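Local coordinates for metallophosphoesterase TT1561-like domain-containing protein (Aquifex aeolicus, PDB 2YVT), which is of unknown function but is probably a metal-dependent phosphoesterase of the calcineurin superfamily, at residues 8-13 against 245-250; 36-41 against 90-95; 223-228 against 252-257. One frame throughout, in Å; residues are numbered along the deposited sequence.

Interaction 1: residues 8-13 against 245-250; sequences VLAIKN and AFLDLT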
loop_
_atom_site.group_PDB
_atom_site.type_symbol
_atom_site.label_atom_id
_atom_site.label_comp_id
_atom_site.label_asym_id
_atom_site.label_seq_id
_atom_site.Cartn_x
_atom_site.Cartn_y
_atom_site.Cartn_z
ATOM N N VAL A 8 14.300 5.177 -2.511
ATOM C CA VAL A 8 12.912 4.733 -2.643
ATOM C C VAL A 8 12.006 5.949 -2.767
ATOM O O VAL A 8 12.077 6.861 -1.940
ATOM C CB VAL A 8 12.453 3.906 -1.398
ATOM C CG1 VAL A 8 11.019 3.409 -1.572
ATOM C CG2 VAL A 8 13.400 2.734 -1.135
ATOM N N LEU A 9 11.183 5.978 -3.812
ATOM C CA LEU A 9 10.121 6.986 -3.929
ATOM C C LEU A 9 8.819 6.276 -3.594
ATOM O O LEU A 9 8.484 5.283 -4.234
ATOM C CB LEU A 9 10.059 7.565 -5.352
ATOM C CG LEU A 9 9.190 8.812 -5.637
ATOM C CD1 LEU A 9 9.449 9.274 -7.073
ATOM C CD2 LEU A 9 7.697 8.618 -5.431
ATOM N N ALA A 10 8.087 6.784 -2.603
ATOM C CA ALA A 10 6.820 6.158 -2.194
ATOM C C ALA A 10 5.655 7.126 -2.276
ATOM O O ALA A 10 5.778 8.293 -1.901
ATOM C CB ALA A 10 6.934 5.590 -0.775
ATOM N N ILE A 11 4.525 6.622 -2.769
ATOM C CA ILE A 11 3.252 7.344 -2.721
ATOM C C ILE A 11 2.175 6.449 -2.105
ATOM O O ILE A 11 2.343 5.227 -2.004
ATOM C CB ILE A 11 2.790 7.830 -4.128
ATOM C CG1 ILE A 11 2.450 6.642 -5.048
ATOM C CG2 ILE A 11 3.838 8.759 -4.739
ATOM C CD1 ILE A 11 1.778 7.061 -6.362
ATOM N N LYS A 12 1.069 7.061 -1.694
ATOM C CA LYS A 12 -0.087 6.314 -1.196
ATOM C C LYS A 12 -1.373 6.991 -1.643
ATOM O O LYS A 12 -1.380 8.194 -1.929
ATOM C CB LYS A 12 -0.039 6.122 0.332
ATOM C CG LYS A 12 -0.171 7.393 1.200
ATOM C CD LYS A 12 -1.593 7.627 1.668
ATOM C CE LYS A 12 -1.698 8.877 2.542
ATOM N NZ LYS A 12 -1.566 8.554 4.001
ATOM N N ASN A 13 -2.449 6.211 -1.698
ATOM C CA ASN A 13 -3.757 6.698 -2.149
ATOM C C ASN A 13 -3.680 7.340 -3.533
ATOM O O ASN A 13 -4.036 8.510 -3.722
ATOM C CB ASN A 13 -4.392 7.644 -1.114
ATOM C CG ASN A 13 -5.011 6.899 0.060
ATOM O OD1 ASN A 13 -5.440 5.744 -0.068
ATOM N ND2 ASN A 13 -5.090 7.569 1.207
ATOM N N ALA A 245 7.025 10.508 -0.573
ATOM C CA ALA A 245 8.196 10.396 0.298
ATOM C C ALA A 245 9.387 9.920 -0.511
ATOM O O ALA A 245 9.228 9.174 -1.476
ATOM C CB ALA A 245 7.931 9.436 1.438
ATOM N N PHE A 246 10.579 10.356 -0.109
ATOM C CA PHE A 246 11.800 9.910 -0.750
ATOM C C PHE A 246 12.762 9.426 0.328
ATOM O O PHE A 246 13.113 10.178 1.242
ATOM C CB PHE A 246 12.414 11.033 -1.599
ATOM C CG PHE A 246 13.319 10.534 -2.685
ATOM C CD1 PHE A 246 12.805 10.150 -3.922
ATOM C CD2 PHE A 246 14.685 10.433 -2.469
ATOM C CE1 PHE A 246 13.647 9.674 -4.930
ATOM C CE2 PHE A 246 15.540 9.960 -3.476
ATOM C CZ PHE A 246 15.016 9.581 -4.701
ATOM N N LEU A 247 13.160 8.159 0.228
ATOM C CA LEU A 247 13.954 7.499 1.255
ATOM C C LEU A 247 15.299 7.091 0.670
ATOM O O LEU A 247 15.370 6.606 -0.452
ATOM C CB LEU A 247 13.232 6.249 1.789
ATOM C CG LEU A 247 11.816 6.269 2.389
ATOM C CD1 LEU A 247 10.714 6.454 1.350
ATOM C CD2 LEU A 247 11.577 4.976 3.147
ATOM N N ASP A 248 16.365 7.311 1.431
ATOM C CA ASP A 248 17.649 6.717 1.120
ATOM C C ASP A 248 17.945 5.693 2.215
ATOM O O ASP A 248 18.236 6.057 3.353
ATOM C CB ASP A 248 18.746 7.788 1.055
ATOM C CG ASP A 248 20.078 7.229 0.592
ATOM O OD1 ASP A 248 20.336 6.034 0.838
ATOM O OD2 ASP A 248 20.869 7.981 -0.034
ATOM N N LEU A 249 17.845 4.414 1.868
ATOM C CA LEU A 249 18.003 3.338 2.844
ATOM C C LEU A 249 19.448 3.136 3.268
ATOM O O LEU A 249 19.710 2.530 4.309
ATOM C CB LEU A 249 17.434 2.025 2.304
ATOM C CG LEU A 249 15.960 2.040 1.876
ATOM C CD1 LEU A 249 15.526 0.633 1.490
ATOM C CD2 LEU A 249 15.067 2.606 2.967
ATOM N N THR A 250 20.382 3.634 2.462
ATOM C CA THR A 250 21.800 3.472 2.779
ATOM C C THR A 250 22.209 4.395 3.918
ATOM O O THR A 250 22.864 3.963 4.873
ATOM C CB THR A 250 22.679 3.701 1.543
ATOM O OG1 THR A 250 22.303 2.755 0.533
ATOM C CG2 THR A 250 24.164 3.507 1.882
#
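V8 pairs with L247, and A10 with A245, as antiparallel hydrogen-bonded bridges, so four backbone bonds tie strand 8-12 to strand 245-248. V8 N to L247 O and L247 N to V8 O are both 2.7 Å; A10 N to A245 O and A245 N to A10 O are both 2.9 Å. L9 and F246 form the non-hydrogen-bonded pair between them, where CA-H...O contacts fill in: F246 CA lies 3.3 Å from V8 O, and L9 CA 3.4 Å from A245 O. V8 O is thus met by both an N-H and a CA-H.

Side-chain contacts lie on both faces of the sheet. F246 CG is anti to the backbone N (chi1 -157°), and one face of the ring covers V8 O, off toward the rim. L9 CB comes obliquely to F246 CD1, at 4.0 Å; L9 also packs on L24, V27 and I28 of helix 21-31, and F246 on K31. An alanine in place of F246 would probably leave V8 O without the ring above it and open a gap between L9 and K31. On the opposite face V8 CB and L247 CB stand 4.0 Å apart. Beyond the strand end, L249 CD1 touches V8 CG2, the two side chains lying at a slant. The pairing is where parallel strand order turns antiparallel in the six-stranded mixed sheet, consistent with the two-sheet sandwich of calcineurin-like metallophosphoesterases.

Interaction 2: residues 36-41 against 90-95; sequences LVVVGN and VKTFVV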
loop_
_atom_site.group_PDB
_atom_site.type_symbol
_atom_site.label_atom_id
_atom_site.label_comp_id
_atom_site.label_asym_id
_atom_site.label_seq_id
_atom_site.Cartn_x
_atom_site.Cartn_y
_atom_site.Cartn_z
ATOM N N LEU A 36 10.183 2.344 -6.887
ATOM C CA LEU A 36 8.952 3.082 -6.681
ATOM C C LEU A 36 8.013 2.197 -5.878
ATOM O O LEU A 36 7.812 1.025 -6.216
ATOM C CB LEU A 36 8.315 3.436 -8.032
ATOM C CG LEU A 36 6.903 4.026 -8.025
ATOM C CD1 LEU A 36 6.858 5.392 -7.329
ATOM C CD2 LEU A 36 6.399 4.134 -9.451
ATOM N N VAL A 37 7.460 2.746 -4.802
ATOM C CA VAL A 37 6.469 2.031 -4.004
ATOM C C VAL A 37 5.136 2.746 -4.137
ATOM O O VAL A 37 5.039 3.942 -3.859
ATOM C CB VAL A 37 6.885 1.944 -2.510
ATOM C CG1 VAL A 37 5.739 1.406 -1.654
ATOM C CG2 VAL A 37 8.110 1.055 -2.357
ATOM N N VAL A 38 4.115 2.017 -4.582
ATOM C CA VAL A 38 2.759 2.574 -4.659
ATOM C C VAL A 38 1.896 1.816 -3.666
ATOM O O VAL A 38 1.637 0.622 -3.847
ATOM C CB VAL A 38 2.133 2.457 -6.072
ATOM C CG1 VAL A 38 0.779 3.137 -6.097
ATOM C CG2 VAL A 38 3.054 3.088 -7.132
ATOM N N VAL A 39 1.487 2.503 -2.598
ATOM C CA VAL A 39 0.552 1.929 -1.637
ATOM C C VAL A 39 -0.850 2.359 -2.056
ATOM O O VAL A 39 -1.045 3.490 -2.521
ATOM C CB VAL A 39 0.837 2.412 -0.188
ATOM C CG1 VAL A 39 -0.073 1.684 0.816
ATOM C CG2 VAL A 39 2.307 2.208 0.175
ATOM N N GLY A 40 -1.821 1.461 -1.913
ATOM C CA GLY A 40 -3.201 1.803 -2.217
ATOM C C GLY A 40 -3.722 2.920 -1.312
ATOM O O GLY A 40 -3.022 3.373 -0.406
ATOM N N ASN A 41 -4.952 3.370 -1.533
ATOM C CA ASN A 41 -5.849 2.850 -2.547
ATOM C C ASN A 41 -5.478 3.218 -3.967
ATOM O O ASN A 41 -5.167 4.377 -4.259
ATOM C CB ASN A 41 -7.248 3.374 -2.257
ATOM C CG ASN A 41 -7.714 2.969 -0.886
ATOM O OD1 ASN A 41 -7.882 3.806 0.040
ATOM N ND2 ASN A 41 -7.863 1.680 -0.712
ATOM N N VAL A 90 10.436 2.163 -13.680
ATOM C CA VAL A 90 11.191 1.909 -12.447
ATOM C C VAL A 90 10.803 0.547 -11.861
ATOM O O VAL A 90 9.667 0.104 -12.030
ATOM C CB VAL A 90 10.872 3.016 -11.387
ATOM C CG1 VAL A 90 11.858 2.978 -10.219
ATOM C CG2 VAL A 90 10.851 4.399 -12.030
ATOM N N LYS A 91 11.738 -0.131 -11.190
ATOM C CA LYS A 91 11.360 -1.285 -10.364
ATOM C C LYS A 91 10.313 -0.809 -9.363
ATOM O O LYS A 91 10.541 0.154 -8.639
ATOM C CB LYS A 91 12.569 -1.868 -9.625
ATOM C CG LYS A 91 12.218 -3.039 -8.698
ATOM C CD LYS A 91 11.828 -4.289 -9.484
ATOM C CE LYS A 91 11.157 -5.331 -8.595
ATOM N NZ LYS A 91 9.659 -5.165 -8.585
ATOM N N THR A 92 9.167 -1.480 -9.333
ATOM C CA THR A 92 8.007 -0.968 -8.606
ATOM C C THR A 92 7.367 -2.054 -7.764
ATOM O O THR A 92 7.168 -3.178 -8.247
ATOM C CB THR A 92 6.952 -0.409 -9.594
ATOM O OG1 THR A 92 7.548 0.612 -10.402
ATOM C CG2 THR A 92 5.753 0.187 -8.860
ATOM N N PHE A 93 7.054 -1.720 -6.512
ATOM C CA PHE A 93 6.253 -2.583 -5.659
ATOM C C PHE A 93 4.916 -1.909 -5.417
ATOM O O PHE A 93 4.862 -0.716 -5.119
ATOM C CB PHE A 93 6.948 -2.841 -4.320
ATOM C CG PHE A 93 8.220 -3.616 -4.441
ATOM C CD1 PHE A 93 8.205 -4.933 -4.887
ATOM C CD2 PHE A 93 9.436 -3.026 -4.123
ATOM C CE1 PHE A 93 9.384 -5.666 -4.998
ATOM C CE2 PHE A 93 10.627 -3.742 -4.235
ATOM C CZ PHE A 93 10.600 -5.066 -4.675
ATOM N N VAL A 94 3.846 -2.682 -5.557
ATOM C CA VAL A 94 2.481 -2.191 -5.391
ATOM C C VAL A 94 1.808 -3.007 -4.293
ATOM O O VAL A 94 1.876 -4.230 -4.304
ATOM C CB VAL A 94 1.677 -2.336 -6.705
ATOM C CG1 VAL A 94 0.224 -1.899 -6.510
ATOM C CG2 VAL A 94 2.336 -1.534 -7.837
ATOM N N VAL A 95 1.149 -2.321 -3.357
ATOM C CA VAL A 95 0.439 -2.978 -2.251
ATOM C C VAL A 95 -1.005 -2.452 -2.239
ATOM O O VAL A 95 -1.208 -1.248 -2.182
ATOM C CB VAL A 95 1.143 -2.712 -0.899
ATOM C CG1 VAL A 95 0.344 -3.310 0.251
ATOM C CG2 VAL A 95 2.565 -3.273 -0.933
#
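L36 and T92 run alongside each other in the same direction, on one face of the parallel pair 36-39 and 91-95, the two strands of a beta-alpha-beta unit whose connection carries helices 46-57 and 65-86. T92 OG1 sits 3.8 Å from L36 CB. It is anti to the carbonyl carbon (chi1 -57°), which leaves T92 CG2 anti to the backbone N and 3.5 Å from L36 O. V90 CG1 closes in beside L36 CB, and further along V38 CB meets V94 CG2 at 4.4 Å.

Five backbone bonds hold these side chains in register: L36 N to K91 O, F93 N to L36 O, V38 N to F93 O, V95 N to V38 O and G40 N to V95 O. The last reaches past the strand end into the loop, just before a cis peptide to N41.

In the second shell, strand 7-12 lies on one flank, V37 bonding to L9 and I11 and V39 to I11. On the other, V94 leans on I120 and V122 of strand 120-122. I179 of strand 175-180 packs across the face of V37, V39 and V95. T92 is tied back to the residue two before it: its OG1 donates to V90 O at 2.7 Å, from a position 55° above that carbonyl's plane.

Interaction 3: residues 223-228 against 252-257; sequences KGHELV and HKIKLE
H225 and I254 point in opposing directions as they pass each other at the surface, where the two sheets of the sandwich face one another: strand 224-228 belongs to one, strand 253-257 is the edge strand of the other. The strand directions differ by 149°, but their axes come no nearer than 7.9 Å and no hydrogen bond joins them, so the contact is side chain on side chain, plus L256 on the backbone of G224.

H225 projects toward the opposite strand. Its CG lies between the backbone N and the carbonyl carbon (chi1 67°), and the methyl I254 CG2 sits over one face of the imidazole, 4.1 Å from H225 CG. The end of I254 leads away; the side chain also touches V234 and L247. The same imidazole meets L256 from another direction: L256 CD1 approaches H225 ND1 obliquely at 4.1 Å, the two side chains running at a slant to each other.

L256 branches between three neighbours. While CD1 serves H225, CD2 reaches the backbone at G224 and the aliphatic part of K223, whose CG is 4.0 Å from L256 CD2. K223 CG is anti to its own backbone N, and the chain bends farther out. A245 lies against L256 from the adjoining strand 243-248, and a backbone bond between G224 and N235 keeps the first strand in its sheet.

At the backbone angles of G224 (phi 148°) a CB would collide with the carbonyl O of K223, and L256 CD2 comes tightly against the glycine, 3.3 Å from G224 CA and 3.4 Å from G224 N.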
loop_
_atom_site.group_PDB
_atom_site.type_symbol
_atom_site.label_atom_id
_atom_site.label_comp_id
_atom_site.label_asym_id
_atom_site.label_seq_id
_atom_site.Cartn_x
_atom_site.Cartn_y
_atom_site.Cartn_z
ATOM N N LYS A 223 0.454 11.164 7.635
ATOM C CA LYS A 223 1.594 11.775 6.953
ATOM C C LYS A 223 2.678 12.037 7.969
ATOM O O LYS A 223 2.445 12.703 8.979
ATOM C CB LYS A 223 1.220 13.100 6.275
ATOM C CG LYS A 223 2.413 13.778 5.581
ATOM C CD LYS A 223 2.012 15.074 4.895
ATOM C CE LYS A 223 1.523 16.116 5.892
ATOM N NZ LYS A 223 2.620 16.682 6.732
ATOM N N GLY A 224 3.873 11.535 7.690
ATOM C CA GLY A 224 5.001 11.806 8.566
ATOM C C GLY A 224 5.974 10.664 8.607
ATOM O O GLY A 224 5.847 9.691 7.864
ATOM N N HIS A 225 6.960 10.802 9.480
ATOM C CA HIS A 225 7.875 9.711 9.761
ATOM C C HIS A 225 8.227 9.756 11.236
ATOM O O HIS A 225 8.368 10.838 11.831
ATOM C CB HIS A 225 9.116 9.763 8.862
ATOM C CG HIS A 225 10.010 10.930 9.127
ATOM N ND1 HIS A 225 9.772 12.184 8.607
ATOM C CD2 HIS A 225 11.135 11.039 9.872
ATOM C CE1 HIS A 225 10.717 13.014 9.013
ATOM N NE2 HIS A 225 11.553 12.344 9.787
ATOM N N GLU A 226 8.329 8.572 11.827
ATOM C CA GLU A 226 8.618 8.456 13.251
ATOM C C GLU A 226 9.002 7.030 13.588
ATOM O O GLU A 226 8.741 6.103 12.805
ATOM C CB GLU A 226 7.401 8.874 14.089
ATOM C CG GLU A 226 6.182 7.963 13.947
ATOM C CD GLU A 226 4.952 8.567 14.584
ATOM O OE1 GLU A 226 4.858 8.538 15.835
ATOM O OE2 GLU A 226 4.091 9.084 13.840
ATOM N N LEU A 227 9.618 6.858 14.753
ATOM C CA LEU A 227 9.936 5.526 15.258
ATOM C C LEU A 227 8.724 4.880 15.915
ATOM O O LEU A 227 8.049 5.496 16.745
ATOM C CB LEU A 227 11.110 5.592 16.244
ATOM C CG LEU A 227 12.490 5.089 15.803
ATOM C CD1 LEU A 227 12.932 5.629 14.450
ATOM C CD2 LEU A 227 13.528 5.404 16.881
ATOM N N VAL A 228 8.425 3.647 15.513
ATOM C CA VAL A 228 7.460 2.826 16.234
ATOM C C VAL A 228 8.255 1.597 16.651
ATOM O O VAL A 228 8.717 0.826 15.808
ATOM C CB VAL A 228 6.224 2.463 15.363
ATOM C CG1 VAL A 228 5.290 1.486 16.100
ATOM C CG2 VAL A 228 5.476 3.732 14.944
ATOM N N HIS A 252 19.852 6.315 5.611
ATOM C CA HIS A 252 18.648 6.582 6.410
ATOM C C HIS A 252 18.212 8.051 6.346
ATOM O O HIS A 252 17.874 8.662 7.365
ATOM C CB HIS A 252 18.812 6.094 7.856
ATOM C CG HIS A 252 18.525 4.636 8.029
ATOM N ND1 HIS A 252 19.396 3.654 7.610
ATOM C CD2 HIS A 252 17.460 3.992 8.562
ATOM C CE1 HIS A 252 18.884 2.468 7.886
ATOM N NE2 HIS A 252 17.705 2.644 8.455
ATOM N N LYS A 253 18.230 8.603 5.137
ATOM C CA LYS A 253 17.695 9.934 4.885
ATOM C C LYS A 253 16.220 9.775 4.508
ATOM O O LYS A 253 15.894 8.995 3.619
ATOM C CB LYS A 253 18.469 10.619 3.753
ATOM C CG LYS A 253 19.948 10.885 4.057
ATOM C CD LYS A 253 20.589 11.712 2.954
ATOM C CE LYS A 253 22.078 11.892 3.186
ATOM N NZ LYS A 253 22.724 12.659 2.082
ATOM N N ILE A 254 15.338 10.488 5.204
ATOM C CA ILE A 254 13.906 10.445 4.903
ATOM C C ILE A 254 13.405 11.860 4.640
ATOM O O ILE A 254 13.603 12.754 5.466
ATOM C CB ILE A 254 13.057 9.832 6.057
ATOM C CG1 ILE A 254 13.724 8.588 6.681
ATOM C CG2 ILE A 254 11.619 9.568 5.580
ATOM C CD1 ILE A 254 13.837 7.361 5.771
ATOM N N LYS A 255 12.774 12.055 3.485
ATOM C CA LYS A 255 12.223 13.356 3.116
ATOM C C LYS A 255 10.764 13.208 2.712
ATOM O O LYS A 255 10.422 12.357 1.894
ATOM C CB LYS A 255 13.015 13.980 1.961
ATOM C CG LYS A 255 14.489 14.258 2.256
ATOM C CD LYS A 255 15.219 14.713 0.998
ATOM C CE LYS A 255 16.654 15.152 1.288
ATOM N NZ LYS A 255 16.714 16.425 2.063
ATOM N N LEU A 256 9.904 14.024 3.306
ATOM C CA LEU A 256 8.519 14.111 2.858
ATOM C C LEU A 256 8.396 15.348 1.996
ATOM O O LEU A 256 8.620 16.465 2.466
ATOM C CB LEU A 256 7.559 14.150 4.041
ATOM C CG LEU A 256 7.101 12.783 4.576
ATOM C CD1 LEU A 256 8.244 11.789 4.775
ATOM C CD2 LEU A 256 6.370 13.016 5.861
ATOM N N GLU A 257 8.070 15.135 0.726
ATOM C CA GLU A 257 8.100 16.201 -0.264
ATOM C C GLU A 257 6.747 16.377 -0.931
ATOM O O GLU A 257 5.806 15.601 -0.697
ATOM C CB GLU A 257 9.187 15.935 -1.319
ATOM C CG GLU A 257 10.436 15.237 -0.775
ATOM C CD GLU A 257 11.712 15.675 -1.453
ATOM O OE1 GLU A 257 11.919 16.897 -1.603
ATOM O OE2 GLU A 257 12.525 14.795 -1.803
#

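Interactions 1 and 2 share the six-stranded mixed sheet, their centres about 10 Å apart and their inner strands adjacent: L9 O lies 2.8 Å from V37 N, a probable hydrogen bond. Beyond the strand ends N13 OD1 is 2.8 Å from N41 N, joining loops at the end of the sheet where relatives place their metal site, so this is probably the active-site side. Interaction 3 is about 9 Å from interaction 1, centre to centre, and its segment 252-257 continues the sheet outward: F246 N meets K255 O at 2.8 Å. Its other segment, 223-228, belongs to the second sheet. Interactions 2 and 3 do not touch; their centres are about 17 Å apart and their nearest atoms about 11 Å.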